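Protein yahD a copper inducible hydrolase (PDB 3OG9) is a copper-inducible member of the alpha/beta hydrolase family that binds D-malate in its pocket and probably acts as a hydrolase. Local coordinates at residues A[37-42]-A[196-201]; A[115-120]-A[152-157]; A[88-93]-A[99-104]. All coordinates share one frame; numbering follows the deposited sequence.

Interaction 1: residues A[37-42]-A[196-201]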
loop_
_atom_site.group_PDB
_atom_site.type_symbol
_atom_site.label_atom_id
_atom_site.label_comp_id
_atom_site.label_asym_id
_atom_site.label_seq_id
_atom_site.Cartn_x
_atom_site.Cartn_y
_atom_site.Cartn_z
ATOM N N GLU A 37 -12.146 -8.267 -0.011
ATOM C CA GLU A 37 -13.538 -8.630 0.178
ATOM C C GLU A 37 -13.901 -8.918 1.652
ATOM O O GLU A 37 -15.022 -8.633 2.059
ATOM C CB GLU A 37 -13.931 -9.788 -0.745
ATOM C CG GLU A 37 -14.129 -9.331 -2.193
ATOM C CD GLU A 37 -14.113 -10.462 -3.229
ATOM O OE1 GLU A 37 -14.492 -10.177 -4.395
ATOM O OE2 GLU A 37 -13.729 -11.625 -2.920
ATOM N N MET A 38 -12.958 -9.440 2.433
ATOM C CA MET A 38 -13.166 -9.629 3.885
ATOM C C MET A 38 -13.035 -8.325 4.683
ATOM O O MET A 38 -13.788 -8.089 5.636
ATOM C CB MET A 38 -12.211 -10.695 4.459
ATOM C CG MET A 38 -12.524 -12.115 4.020
ATOM S SD MET A 38 -11.747 -13.432 5.007
ATOM C CE MET A 38 -12.638 -13.231 6.551
ATOM N N ILE A 39 -12.090 -7.478 4.286
ATOM C CA ILE A 39 -11.843 -6.224 4.973
ATOM C C ILE A 39 -12.961 -5.192 4.758
ATOM O O ILE A 39 -13.391 -4.514 5.704
ATOM C CB ILE A 39 -10.497 -5.641 4.533
ATOM C CG1 ILE A 39 -9.348 -6.557 4.984
ATOM C CG2 ILE A 39 -10.287 -4.189 5.074
ATOM C CD1 ILE A 39 -7.996 -6.158 4.384
ATOM N N ALA A 40 -13.405 -5.065 3.513
ATOM C CA ALA A 40 -14.373 -4.041 3.135
ATOM C C ALA A 40 -15.449 -4.662 2.260
ATOM O O ALA A 40 -15.449 -4.435 1.049
ATOM C CB ALA A 40 -13.662 -2.915 2.385
ATOM N N PRO A 41 -16.349 -5.479 2.854
ATOM C CA PRO A 41 -17.363 -6.161 2.044
ATOM C C PRO A 41 -18.187 -5.183 1.204
ATOM O O PRO A 41 -18.568 -4.123 1.712
ATOM C CB PRO A 41 -18.267 -6.840 3.101
ATOM C CG PRO A 41 -17.353 -7.102 4.243
ATOM C CD PRO A 41 -16.472 -5.848 4.286
ATOM N N SER A 42 -18.431 -5.542 -0.062
ATOM C CA SER A 42 -19.295 -4.778 -0.981
ATOM C C SER A 42 -18.606 -3.570 -1.658
ATOM O O SER A 42 -19.192 -2.949 -2.544
ATOM C CB SER A 42 -20.594 -4.290 -0.292
ATOM O OG SER A 42 -21.296 -5.292 0.441
ATOM N N GLU A 196 -5.134 -12.860 11.419
ATOM C CA GLU A 196 -5.468 -11.985 12.546
ATOM C C GLU A 196 -5.242 -10.520 12.177
ATOM O O GLU A 196 -6.016 -9.644 12.583
ATOM C CB GLU A 196 -4.643 -12.344 13.796
ATOM C CG GLU A 196 -4.975 -13.735 14.394
ATOM C CD GLU A 196 -4.332 -14.934 13.635
ATOM O OE1 GLU A 196 -3.518 -14.742 12.694
ATOM O OE2 GLU A 196 -4.651 -16.095 14.002
ATOM N N GLU A 197 -4.200 -10.236 11.407
ATOM C CA GLU A 197 -4.022 -8.808 11.058
ATOM C C GLU A 197 -5.084 -8.325 10.084
ATOM O O GLU A 197 -5.485 -7.169 10.132
ATOM C CB GLU A 197 -2.610 -8.477 10.563
ATOM C CG GLU A 197 -2.245 -9.010 9.190
ATOM C CD GLU A 197 -0.736 -8.834 8.936
ATOM O OE1 GLU A 197 0.033 -9.771 9.184
ATOM O OE2 GLU A 197 -0.320 -7.725 8.550
ATOM N N VAL A 198 -5.538 -9.212 9.204
ATOM C CA VAL A 198 -6.649 -8.892 8.304
ATOM C C VAL A 198 -7.989 -8.624 9.043
ATOM O O VAL A 198 -8.722 -7.654 8.721
ATOM C CB VAL A 198 -6.779 -9.950 7.200
ATOM C CG1 VAL A 198 -8.056 -9.747 6.382
ATOM C CG2 VAL A 198 -5.545 -9.900 6.341
ATOM N N LEU A 199 -8.308 -9.452 10.032
ATOM C CA LEU A 199 -9.476 -9.159 10.882
ATOM C C LEU A 199 -9.332 -7.842 11.667
ATOM O O LEU A 199 -10.324 -7.121 11.862
ATOM C CB LEU A 199 -9.806 -10.334 11.812
ATOM C CG LEU A 199 -10.243 -11.605 11.062
ATOM C CD1 LEU A 199 -10.647 -12.704 12.059
ATOM C CD2 LEU A 199 -11.410 -11.308 10.121
ATOM N N ALA A 200 -8.119 -7.542 12.122
ATOM C CA ALA A 200 -7.842 -6.299 12.832
ATOM C C ALA A 200 -8.124 -5.093 11.916
ATOM O O ALA A 200 -8.703 -4.068 12.331
ATOM C CB ALA A 200 -6.415 -6.280 13.340
ATOM N N ALA A 201 -7.732 -5.229 10.645
ATOM C CA ALA A 201 -7.954 -4.151 9.654
ATOM C C ALA A 201 -9.442 -3.988 9.330
ATOM O O ALA A 201 -9.968 -2.856 9.266
ATOM C CB ALA A 201 -7.155 -4.445 8.388
#
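Helix 33-39 ends beside the first half of helix 195-208, with the CA atoms of Ile-39 and Ala-201 6.4 Å apart and no hydrogen bond crossing between 37-42 and 196-201. At Ala-40 the backbone leaves the helical conformation (phi/psi -135/73°), so the buried Ile-39 is the last helical residue, and its outer carbons turn to the partner. It carries most of the contact. Its CG1 lies 3.7 Å from Val-198 CG1, and the two side chains cross at about a right angle. Because Ile-39 chi1 is -65°, CG1 sits beside the backbone N and leads on to CD1, which passes 4.1 Å from the same Val-198 methyl and 4.4 Å from Ala-201 CB. CG2, anti to the N, comes instead near the main chain of Ala-201. At the exposed margin Met-38 CE approaches Leu-199 CD2 at 4.2 Å, a doubtful touch, since Met-38 was modelled in two conformers and also meets a crystal neighbour. One polar link accompanies this apolar seam: the carbonyl of Met-38 accepts a hydrogen bond from Lys-202 NZ, one residue beyond 196-201. Beneath the seam, Ile-39 and Ala-201 both rest on Phe-133 of strand 129-133. Two neighbouring helices covering one face of a central, mostly parallel sheet are characteristic of the alpha/beta hydrolase fold.

Interaction 2: residues A[115-120]-A[152-157]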
loop_
_atom_site.group_PDB
_atom_site.type_symbol
_atom_site.label_atom_id
_atom_site.label_comp_id
_atom_site.label_asym_id
_atom_site.label_seq_id
_atom_site.Cartn_x
_atom_site.Cartn_y
_atom_site.Cartn_z
ATOM N N VAL A 115 4.732 1.067 -1.683
ATOM C CA VAL A 115 4.500 1.952 -2.808
ATOM C C VAL A 115 3.335 2.898 -2.523
ATOM O O VAL A 115 3.423 4.110 -2.810
ATOM C CB VAL A 115 4.349 1.097 -4.098
ATOM C CG1 VAL A 115 3.525 1.776 -5.192
ATOM C CG2 VAL A 115 5.744 0.737 -4.603
ATOM N N ALA A 116 2.267 2.349 -1.937
ATOM C CA ALA A 116 1.079 3.151 -1.509
ATOM C C ALA A 116 1.476 4.228 -0.482
ATOM O O ALA A 116 1.079 5.415 -0.571
ATOM C CB ALA A 116 -0.001 2.241 -0.927
ATOM N N LEU A 117 2.253 3.785 0.495
ATOM C CA LEU A 117 2.726 4.646 1.568
ATOM C C LEU A 117 3.653 5.734 1.052
ATOM O O LEU A 117 3.575 6.894 1.462
ATOM C CB LEU A 117 3.441 3.807 2.603
ATOM C CG LEU A 117 2.534 2.989 3.498
ATOM C CD1 LEU A 117 3.422 1.994 4.266
ATOM C CD2 LEU A 117 1.729 3.895 4.443
ATOM N N ASN A 118 4.511 5.364 0.111
ATOM C CA ASN A 118 5.385 6.355 -0.506
ATOM C C ASN A 118 4.629 7.399 -1.355
ATOM O O ASN A 118 4.894 8.597 -1.233
ATOM C CB ASN A 118 6.482 5.649 -1.312
ATOM C CG ASN A 118 7.531 6.622 -1.841
ATOM O OD1 ASN A 118 7.417 7.114 -2.959
ATOM N ND2 ASN A 118 8.549 6.901 -1.029
ATOM N N MET A 119 3.687 6.949 -2.191
ATOM C CA MET A 119 2.828 7.852 -2.972
ATOM C C MET A 119 2.059 8.846 -2.092
ATOM O O MET A 119 1.931 10.023 -2.442
ATOM C CB MET A 119 1.839 7.047 -3.801
ATOM C CG MET A 119 2.526 6.409 -5.021
ATOM S SD MET A 119 1.413 5.506 -6.113
ATOM C CE MET A 119 0.561 4.440 -4.973
ATOM N N PHE A 120 1.570 8.350 -0.965
ATOM C CA PHE A 120 0.760 9.127 -0.012
ATOM C C PHE A 120 1.650 10.220 0.576
ATOM O O PHE A 120 1.283 11.422 0.587
ATOM C CB PHE A 120 0.327 8.176 1.097
ATOM C CG PHE A 120 -0.788 8.687 1.967
ATOM C CD1 PHE A 120 -1.929 9.252 1.404
ATOM C CD2 PHE A 120 -0.718 8.538 3.342
ATOM C CE1 PHE A 120 -3.003 9.693 2.209
ATOM C CE2 PHE A 120 -1.780 8.963 4.159
ATOM C CZ PHE A 120 -2.930 9.540 3.575
ATOM N N VAL A 152 -4.725 5.788 9.073
ATOM C CA VAL A 152 -3.863 4.827 8.393
ATOM C C VAL A 152 -3.671 3.642 9.342
ATOM O O VAL A 152 -3.427 3.848 10.543
ATOM C CB VAL A 152 -2.465 5.465 8.049
ATOM C CG1 VAL A 152 -1.455 4.371 7.613
ATOM C CG2 VAL A 152 -2.621 6.504 6.910
ATOM N N PHE A 153 -3.803 2.428 8.815
ATOM C CA PHE A 153 -3.583 1.174 9.585
ATOM C C PHE A 153 -2.270 0.539 9.111
ATOM O O PHE A 153 -2.060 0.437 7.889
ATOM C CB PHE A 153 -4.736 0.188 9.269
ATOM C CG PHE A 153 -4.602 -1.179 9.957
ATOM C CD1 PHE A 153 -5.256 -1.432 11.155
ATOM C CD2 PHE A 153 -3.864 -2.195 9.371
ATOM C CE1 PHE A 153 -5.146 -2.699 11.774
ATOM C CE2 PHE A 153 -3.734 -3.476 9.975
ATOM C CZ PHE A 153 -4.363 -3.707 11.191
ATOM N N LEU A 154 -1.389 0.159 10.056
ATOM C CA LEU A 154 -0.113 -0.465 9.741
ATOM C C LEU A 154 0.053 -1.704 10.564
ATOM O O LEU A 154 -0.205 -1.687 11.783
ATOM C CB LEU A 154 1.081 0.452 10.085
ATOM C CG LEU A 154 1.112 1.843 9.473
ATOM C CD1 LEU A 154 2.251 2.684 10.089
ATOM C CD2 LEU A 154 1.272 1.791 7.955
ATOM N N SER A 155 0.537 -2.768 9.939
ATOM C CA SER A 155 0.962 -3.935 10.751
ATOM C C SER A 155 2.482 -4.031 10.760
ATOM O O SER A 155 3.134 -3.578 9.823
ATOM C CB SER A 155 0.379 -5.224 10.216
ATOM O OG SER A 155 0.948 -5.560 8.967
ATOM N N TYR A 156 3.019 -4.680 11.806
ATOM C CA TYR A 156 4.433 -4.897 11.939
ATOM C C TYR A 156 4.603 -6.211 12.720
ATOM O O TYR A 156 3.783 -6.510 13.593
ATOM C CB TYR A 156 5.004 -3.696 12.710
ATOM C CG TYR A 156 6.400 -3.872 13.197
ATOM C CD1 TYR A 156 7.486 -3.807 12.303
ATOM C CD2 TYR A 156 6.652 -4.126 14.554
ATOM C CE1 TYR A 156 8.797 -3.998 12.759
ATOM C CE2 TYR A 156 7.956 -4.297 15.015
ATOM C CZ TYR A 156 9.018 -4.228 14.121
ATOM O OH TYR A 156 10.317 -4.423 14.579
ATOM N N ALA A 157 5.627 -7.001 12.403
ATOM C CA ALA A 157 6.002 -8.093 13.319
ATOM C C ALA A 157 7.437 -7.883 13.813
ATOM O O ALA A 157 8.294 -7.523 13.022
ATOM C CB ALA A 157 5.859 -9.458 12.631
#
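Leu-117 and Leu-154 each place CG beside the backbone N and anti to the carbonyl carbon (chi1 -75° and -56°), and from these two stems their CD2 methyls reach each other at 4.1 Å. Phe-120 does the reverse: with CG anti to the N, its ring is carried toward Val-152. Both pairs belong to the helix-on-sheet layer of the alpha/beta hydrolase core. Helix 111-121 begins just after Ser-110, at what is probably the nucleophile elbow, and makes the crossover from strand 105-109 to the parallel strand 129-133. Here it reaches one strand further, to 151-156.

The helix contributes Leu-117 and Phe-120, one turn apart on the same side, while the strand contributes Val-152 and Leu-154, alternate residues on one face of the sheet, Val-152 directed at the helix and Leu-154 reaching it with its CD2 end. All four are buried, and no hydrogen bond spans the segments. Their backbones stay well separated, 9.5 Å between the CA atoms of Leu-117 and Val-152, so side chains alone close the gap. Ala-132 of the intervening strand touches both leucines, and Leu-171 and Leu-175 of helix 165-177 press on Leu-117 and Leu-154 respectively. The alternating residues Phe-153 and Ser-155 turn to the other face, where Phe-153 meets the ring of Trp-204. At the Val-152 end of the seam, Phe-120 and Val-152 run alongside one another pointing opposite ways, and ring atom CE2 meets the branch methyl CG2 at 3.8 Å.

Interaction 3: residues A[88-93]-A[99-104]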
loop_
_atom_site.group_PDB
_atom_site.type_symbol
_atom_site.label_atom_id
_atom_site.label_comp_id
_atom_site.label_asym_id
_atom_site.label_seq_id
_atom_site.Cartn_x
_atom_site.Cartn_y
_atom_site.Cartn_z
ATOM N N ASP A 88 -0.903 7.991 -12.410
ATOM C CA ASP A 88 -1.592 8.357 -13.652
ATOM C C ASP A 88 -2.534 7.219 -14.033
ATOM O O ASP A 88 -3.651 7.446 -14.479
ATOM C CB ASP A 88 -0.608 8.667 -14.787
ATOM C CG ASP A 88 0.089 10.016 -14.608
ATOM O OD1 ASP A 88 -0.359 10.842 -13.778
ATOM O OD2 ASP A 88 1.127 10.225 -15.276
ATOM N N GLU A 89 -2.093 5.985 -13.811
ATOM C CA GLU A 89 -2.902 4.823 -14.115
ATOM C C GLU A 89 -4.126 4.749 -13.209
ATOM O O GLU A 89 -5.226 4.426 -13.678
ATOM C CB GLU A 89 -2.075 3.536 -13.997
ATOM C CG GLU A 89 -2.708 2.313 -14.668
ATOM C CD GLU A 89 -2.727 2.429 -16.217
ATOM O OE1 GLU A 89 -2.045 3.338 -16.759
ATOM O OE2 GLU A 89 -3.445 1.627 -16.875
ATOM N N VAL A 90 -3.951 5.034 -11.923
ATOM C CA VAL A 90 -5.086 5.084 -11.004
ATOM C C VAL A 90 -6.122 6.115 -11.465
ATOM O O VAL A 90 -7.309 5.820 -11.483
ATOM C CB VAL A 90 -4.632 5.366 -9.529
ATOM C CG1 VAL A 90 -5.817 5.694 -8.657
ATOM C CG2 VAL A 90 -3.853 4.140 -8.980
ATOM N N SER A 91 -5.668 7.305 -11.838
ATOM C CA SER A 91 -6.566 8.366 -12.282
ATOM C C SER A 91 -7.298 7.947 -13.551
ATOM O O SER A 91 -8.509 8.206 -13.703
ATOM C CB SER A 91 -5.780 9.632 -12.527
ATOM O OG SER A 91 -5.490 10.295 -11.306
ATOM N N LEU A 92 -6.577 7.276 -14.454
ATOM C CA LEU A 92 -7.171 6.850 -15.742
ATOM C C LEU A 92 -8.218 5.751 -15.562
ATOM O O LEU A 92 -9.302 5.749 -16.216
ATOM C CB LEU A 92 -6.053 6.418 -16.694
ATOM C CG LEU A 92 -6.296 5.842 -18.084
ATOM C CD1 LEU A 92 -5.271 6.420 -19.086
ATOM C CD2 LEU A 92 -6.156 4.358 -18.043
ATOM N N LEU A 93 -7.925 4.804 -14.678
ATOM C CA LEU A 93 -8.871 3.702 -14.458
ATOM C C LEU A 93 -10.019 4.133 -13.590
ATOM O O LEU A 93 -11.129 3.585 -13.707
ATOM C CB LEU A 93 -8.162 2.476 -13.878
ATOM C CG LEU A 93 -7.141 1.849 -14.842
ATOM C CD1 LEU A 93 -6.351 0.704 -14.178
ATOM C CD2 LEU A 93 -7.791 1.386 -16.154
ATOM N N LEU A 99 -14.824 5.872 -10.509
ATOM C CA LEU A 99 -14.432 5.804 -9.113
ATOM C C LEU A 99 -13.892 7.173 -8.721
ATOM O O LEU A 99 -13.359 7.898 -9.553
ATOM C CB LEU A 99 -13.356 4.719 -8.921
ATOM C CG LEU A 99 -13.607 3.362 -9.609
ATOM C CD1 LEU A 99 -12.447 2.351 -9.375
ATOM C CD2 LEU A 99 -14.933 2.770 -9.147
ATOM N N ASP A 100 -14.057 7.516 -7.450
ATOM C CA ASP A 100 -13.545 8.755 -6.861
ATOM C C ASP A 100 -12.248 8.481 -6.098
ATOM O O ASP A 100 -12.266 7.802 -5.080
ATOM C CB ASP A 100 -14.584 9.290 -5.889
ATOM C CG ASP A 100 -15.817 9.799 -6.599
ATOM O OD1 ASP A 100 -15.668 10.344 -7.724
ATOM O OD2 ASP A 100 -16.921 9.639 -6.037
ATOM N N VAL A 101 -11.144 9.015 -6.611
ATOM C CA VAL A 101 -9.820 8.797 -6.041
ATOM C C VAL A 101 -9.750 9.353 -4.613
ATOM O O VAL A 101 -9.167 8.717 -3.725
ATOM C CB VAL A 101 -8.746 9.393 -6.967
ATOM C CG1 VAL A 101 -7.389 9.344 -6.337
ATOM C CG2 VAL A 101 -8.736 8.622 -8.292
ATOM N N HIS A 102 -10.390 10.500 -4.365
ATOM C CA HIS A 102 -10.366 11.085 -3.012
ATOM C C HIS A 102 -11.062 10.207 -1.940
ATOM O O HIS A 102 -10.925 10.466 -0.746
ATOM C CB HIS A 102 -10.963 12.497 -3.023
ATOM C CG HIS A 102 -12.452 12.507 -3.166
ATOM N ND1 HIS A 102 -13.087 12.471 -4.389
ATOM C CD2 HIS A 102 -13.432 12.513 -2.233
ATOM C CE1 HIS A 102 -14.392 12.453 -4.200
ATOM N NE2 HIS A 102 -14.625 12.481 -2.901
ATOM N N LYS A 103 -11.847 9.220 -2.373
ATOM C CA LYS A 103 -12.522 8.304 -1.445
ATOM C C LYS A 103 -11.749 6.991 -1.297
ATOM O O LYS A 103 -12.090 6.148 -0.469
ATOM C CB LYS A 103 -13.929 7.960 -1.934
ATOM C CG LYS A 103 -14.902 9.138 -2.009
ATOM C CD LYS A 103 -16.337 8.672 -2.414
ATOM C CE LYS A 103 -17.015 7.807 -1.332
ATOM N NZ LYS A 103 -18.320 7.156 -1.777
ATOM N N MET A 104 -10.721 6.825 -2.124
ATOM C CA MET A 104 -9.998 5.573 -2.238
ATOM C C MET A 104 -9.292 5.116 -0.950
ATOM O O MET A 104 -8.652 5.901 -0.225
ATOM C CB MET A 104 -9.015 5.682 -3.408
ATOM C CG MET A 104 -8.658 4.388 -4.052
ATOM S SD MET A 104 -7.993 4.730 -5.733
ATOM C CE MET A 104 -9.392 4.514 -6.828
#
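Val-90 meets both Met-104 and Val-101 through a single methyl, CG1, which stands anti to the backbone N (chi1 168°) and projects from helix 76-97 toward the chain that returns from it. These apolar touches make up the direct contact. Met-104 SD lies 3.8 Å from Val-90 CG1. The methionine runs extended through its first two torsions and then bends at chi3 (-96°), which swings CE out to the side, within 4.2 Å of the valine methyl, so that sulfur and terminal methyl both lie against it. From the other residue, Val-101 CG2 approaches Val-90 CG1 at 4.2 Å, one branched side chain set at a slant to the other. Leu-20 of strand 19-22 touches both Val-90 and Met-104, while Ile-125 touches both valines, so the cluster is extended from the sheet and from a neighbouring loop.

Hydrogen bonding stays within each segment. On the helix, Leu-92 N binds Asp-88 O at 2.9 Å, an ordinary i to i-4 bond. In the return, Lys-103 N to Asp-100 O (3.1 Å) and Met-104 N to Val-101 O (2.9 Å) are i to i-3 bonds of the short 3-10 turn at 101-103. That turn brings Val-101 and Met-104, three residues apart, to the same helix before strand 105-109 starts.

Further polar links lead away from the interface: Glu-89 OE2 bonds Thr-5 OG1, and the backbone of Met-104 pairs with that of Asp-128. With methyls and a thioether meeting and no hydrogen bond across, the contact rests on dispersion and on the exclusion of water, and its shape is set by side-chain fit instead of bond direction.

Interactions 1 and 2 lie with centres 16 Å apart on opposite faces of the sheet and are joined through strand 151-156: Phe-153 CZ packs 3.7 Å from Ala-201 N, and Ser-155 OG and Glu-197 OE2 form a short, probable hydrogen bond of 2.5 Å. Interaction 3 touches neither. Its centre is 22 Å from that of interaction 1 and 18 Å from that of interaction 2. In sequence, 88-93/99-104 comes wholly before 115-120/152-157, and the span between 37-42 and 196-201 contains both. Interaction 2 is the one near the pocket: the side chain of Leu-117 lies about 9 Å from bound D-malate and about 5 Å from that of the malate-binding Asn-114.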